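Long-range contact in HNH endonuclease (Geobacillus virus E2, PDB 5H0M), which probably nicks DNA as a zinc-bound HNH endonuclease of a thermophilic bacteriophage: residues V89-I94 against D108-L113. Numbering follows the deposited sequence.
Sequences VIVDHI and DNLQSL
The two strands of the ββα-metal (His-Me) finger, 90-93 and 110-113, pair as an antiparallel hairpin, with Ile-90 against Leu-113 and His-93 against Leu-110. Asp-92 and Gln-111 form a hydrogen-bonded pair, Asp-92 N donating a hydrogen bond to Gln-111 O at 2.9 Å, nearly straight (171°). Where strand 90-93 begins, a classic beta bulge sets both Val-89 and Ile-90 opposite Leu-113, whose O accepts from Val-89 N at 2.8 Å and, less straight, from Ile-90 N at 3.2 Å. At the other end Ile-94 N donates to Asn-109 O at 2.8 Å, from above the carbonyl plane.

The face bearing Val-91, His-93, Leu-110 and Ser-112 turns to helix 59-71. Here Leu-110 CD2 sits over the centre of the His-93 imidazole, a CH-pi contact 3.5 Å from CD2 to the ring centroid. With chi1 near -70° in both residues, each CG lies anti to its own carbonyl carbon, and the side chains run side by side. Asn-109 ND2, hydrogen-bonded to Lys-103 O, lies at the ring edge, 3.8 Å from His-93 CD2, with Asn-109 OD1 held by Thr-95 N; His-93 NE2 is hydrogen-bonded to Arg-104 O.

On the opposite face, Leu-113 CD1 packs 3.8 Å from Asp-92 CB, near the zinc site of Cys-76, Cys-79, Cys-114 and Cys-117. The Asp-92 carboxylate forms a salt bridge to Lys-121 of helix 115-129. Beyond the strand end, Ile-94 crosses the Gln-111 side chain at a slant, CD1 3.7 Å from Gln-111 CG. Gln-111 OE1 accepts from a water that also donates to Asp-92 O, and is hydrogen-bonded to His-78 NE2.

Leucine over one face and the amide at the edge, together with the NE2 hydrogen bond, should restrict rotation of the imidazole, while Lys-121 ties the hairpin to the helix that completes the finger.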
ATOM      1  N   VAL A  89       4.683   7.558   7.564  1.00 15.38           N
ATOM      2  CA  VAL A  89       5.504   6.462   8.085  1.00 15.63           C
ATOM      3  C   VAL A  89       5.433   5.187   7.253  1.00 15.54           C
ATOM      4  O   VAL A  89       6.206   4.255   7.488  1.00 15.44           O
ATOM      5  CB  VAL A  89       5.147   6.116   9.541  1.00 17.53           C
ATOM      6  CG1 VAL A  89       5.433   7.311  10.445  1.00 20.35           C
ATOM      7  CG2 VAL A  89       3.715   5.643   9.690  1.00 18.48           C
ATOM      8  N   ILE A  90       4.533   5.152   6.271  1.00 14.69           N
ATOM      9  CA  ILE A  90       4.325   3.940   5.482  1.00 14.84           C
ATOM     10  C   ILE A  90       3.790   4.343   4.117  1.00 13.94           C
ATOM     11  O   ILE A  90       3.156   5.381   3.994  1.00 15.01           O
ATOM     12  CB  ILE A  90       3.381   2.974   6.229  1.00 16.87           C
ATOM     13  CG1 ILE A  90       3.438   1.569   5.633  1.00 18.55           C
ATOM     14  CG2 ILE A  90       1.979   3.521   6.293  1.00 16.83           C
ATOM     15  CD1 ILE A  90       2.858   0.518   6.551  1.00 20.59           C
ATOM     16  N   VAL A  91       4.085   3.541   3.100  1.00 12.69           N
ATOM     17  CA  VAL A  91       3.465   3.696   1.789  1.00 12.85           C
ATOM     18  C   VAL A  91       2.510   2.526   1.610  1.00 13.38           C
ATOM     19  O   VAL A  91       2.936   1.367   1.724  1.00 15.06           O
ATOM     20  CB  VAL A  91       4.502   3.707   0.659  1.00 13.33           C
ATOM     21  CG1 VAL A  91       3.846   3.768  -0.704  1.00 14.81           C
ATOM     22  CG2 VAL A  91       5.428   4.899   0.814  1.00 14.18           C
ATOM     23  N   ASP A  92       1.244   2.836   1.331  1.00 12.81           N
ATOM     24  CA  ASP A  92       0.186   1.813   1.210  1.00 14.72           C
ATOM     25  C   ASP A  92      -0.403   1.780  -0.199  1.00 13.80           C
ATOM     26  O   ASP A  92      -0.559   2.816  -0.855  1.00 14.10           O
ATOM     27  CB  ASP A  92      -0.938   2.071   2.219  1.00 18.34           C
ATOM     28  CG  ASP A  92      -1.857   0.853   2.435  1.00 21.23           C
ATOM     29  OD1 ASP A  92      -1.436  -0.311   2.198  1.00 23.69           O
ATOM     30  OD2 ASP A  92      -3.006   1.060   2.869  1.00 24.35           O
ATOM     31  N   HIS A  93      -0.746   0.568  -0.627  1.00 12.86           N
ATOM     32  CA  HIS A  93      -1.507   0.341  -1.853  1.00 12.65           C
ATOM     33  C   HIS A  93      -2.950   0.745  -1.664  1.00 13.27           C
ATOM     34  O   HIS A  93      -3.590   0.320  -0.694  1.00 15.18           O
ATOM     35  CB  HIS A  93      -1.434  -1.130  -2.243  1.00 12.69           C
ATOM     36  CG  HIS A  93      -0.075  -1.556  -2.701  1.00 13.43           C
ATOM     37  ND1 HIS A  93       0.932  -1.877  -1.827  1.00 14.39           N
ATOM     38  CD2 HIS A  93       0.448  -1.679  -3.943  1.00 13.92           C
ATOM     39  CE1 HIS A  93       2.020  -2.193  -2.508  1.00 14.65           C
ATOM     40  NE2 HIS A  93       1.757  -2.066  -3.794  1.00 14.18           N
ATOM     41  N   ILE A  94      -3.477   1.528  -2.593  1.00 12.45           N
ATOM     42  CA  ILE A  94      -4.885   1.962  -2.492  1.00 12.88           C
ATOM     43  C   ILE A  94      -5.796   0.759  -2.716  1.00 12.94           C
ATOM     44  O   ILE A  94      -6.564   0.374  -1.828  1.00 14.64           O
ATOM     45  CB  ILE A  94      -5.210   3.099  -3.459  1.00 12.68           C
ATOM     46  CG1 ILE A  94      -4.362   4.332  -3.170  1.00 13.37           C
ATOM     47  CG2 ILE A  94      -6.708   3.388  -3.409  1.00 14.57           C
ATOM     48  CD1 ILE A  94      -4.563   5.467  -4.146  1.00 14.75           C
ATOM     49  N   ASP A 108       0.046   5.832  -8.991  1.00 15.61           N
ATOM     50  CA  ASP A 108      -1.316   6.277  -8.714  1.00 15.54           C
ATOM     51  C   ASP A 108      -2.120   5.300  -7.867  1.00 15.06           C
ATOM     52  O   ASP A 108      -3.263   5.588  -7.533  1.00 16.72           O
ATOM     53  CB  ASP A 108      -2.068   6.647  -9.998  1.00 15.93           C
ATOM     54  CG  ASP A 108      -2.321   5.480 -10.917  1.00 17.35           C
ATOM     55  OD1 ASP A 108      -1.832   4.360 -10.704  1.00 17.83           O
ATOM     56  OD2 ASP A 108      -3.043   5.695 -11.932  1.00 23.33           O
ATOM     57  N   ASN A 109      -1.525   4.159  -7.526  1.00 12.12           N
ATOM     58  CA  ASN A 109      -2.114   3.201  -6.602  1.00 11.95           C
ATOM     59  C   ASN A 109      -1.370   3.197  -5.274  1.00 11.70           C
ATOM     60  O   ASN A 109      -1.544   2.276  -4.488  1.00 12.96           O
ATOM     61  CB  ASN A 109      -2.085   1.785  -7.187  1.00 11.97           C
ATOM     62  CG  ASN A 109      -2.900   0.800  -6.380  1.00 12.74           C
ATOM     63  OD1 ASN A 109      -4.018   1.112  -5.964  1.00 13.41           O
ATOM     64  ND2 ASN A 109      -2.366  -0.391  -6.166  1.00 12.34           N
ATOM     65  N   LEU A 110      -0.550   4.220  -5.017  1.00 11.98           N
ATOM     66  CA  LEU A 110       0.273   4.241  -3.795  1.00 12.86           C
ATOM     67  C   LEU A 110       0.182   5.590  -3.092  1.00 13.13           C
ATOM     68  O   LEU A 110       0.250   6.631  -3.745  1.00 14.14           O
ATOM     69  CB  LEU A 110       1.735   3.938  -4.158  1.00 13.05           C
ATOM     70  CG  LEU A 110       1.990   2.503  -4.595  1.00 13.87           C
ATOM     71  CD1 LEU A 110       3.338   2.395  -5.278  1.00 14.12           C
ATOM     72  CD2 LEU A 110       1.862   1.523  -3.450  1.00 13.97           C
ATOM     73  N   GLN A 111       0.023   5.570  -1.769  1.00 12.67           N
ATOM     74  CA  GLN A 111      -0.011   6.801  -0.992  1.00 12.71           C
ATOM     75  C   GLN A 111       0.841   6.699   0.258  1.00 12.71           C
ATOM     76  O   GLN A 111       0.841   5.682   0.941  1.00 13.62           O
ATOM     77  CB  GLN A 111      -1.434   7.171  -0.582  1.00 13.42           C
ATOM     78  CG  GLN A 111      -2.408   7.315  -1.720  1.00 14.43           C
ATOM     79  CD  GLN A 111      -3.767   7.763  -1.219  1.00 13.54           C
ATOM     80  OE1 GLN A 111      -4.529   6.961  -0.667  1.00 14.93           O
ATOM     81  NE2 GLN A 111      -4.066   9.036  -1.395  1.00 14.42           N
ATOM     82  N   SER A 112       1.526   7.789   0.570  1.00 12.67           N
ATOM     83  CA  SER A 112       2.235   7.908   1.835  1.00 12.47           C
ATOM     84  C   SER A 112       1.226   8.251   2.923  1.00 12.18           C
ATOM     85  O   SER A 112       0.407   9.155   2.733  1.00 12.80           O
ATOM     86  CB  SER A 112       3.266   9.032   1.747  1.00 12.88           C
ATOM     87  OG  SER A 112       4.141   8.842   0.634  1.00 14.22           O
ATOM     88  N   LEU A 113       1.278   7.517   4.041  1.00 11.82           N
ATOM     89  CA  LEU A 113       0.292   7.633   5.131  1.00 12.41           C
ATOM     90  C   LEU A 113       0.966   7.661   6.489  1.00 12.61           C
ATOM     91  O   LEU A 113       2.019   7.059   6.685  1.00 13.26           O
ATOM     92  CB  LEU A 113      -0.689   6.455   5.129  1.00 12.99           C
ATOM     93  CG  LEU A 113      -1.554   6.255   3.872  1.00 13.59           C
ATOM     94  CD1 LEU A 113      -2.416   5.023   4.050  1.00 14.41           C
ATOM     95  CD2 LEU A 113      -2.405   7.480   3.588  1.00 14.08           C
TER
HETATM   96  O   HOH W   1      -3.277   4.333   0.217  1.00 27.43           O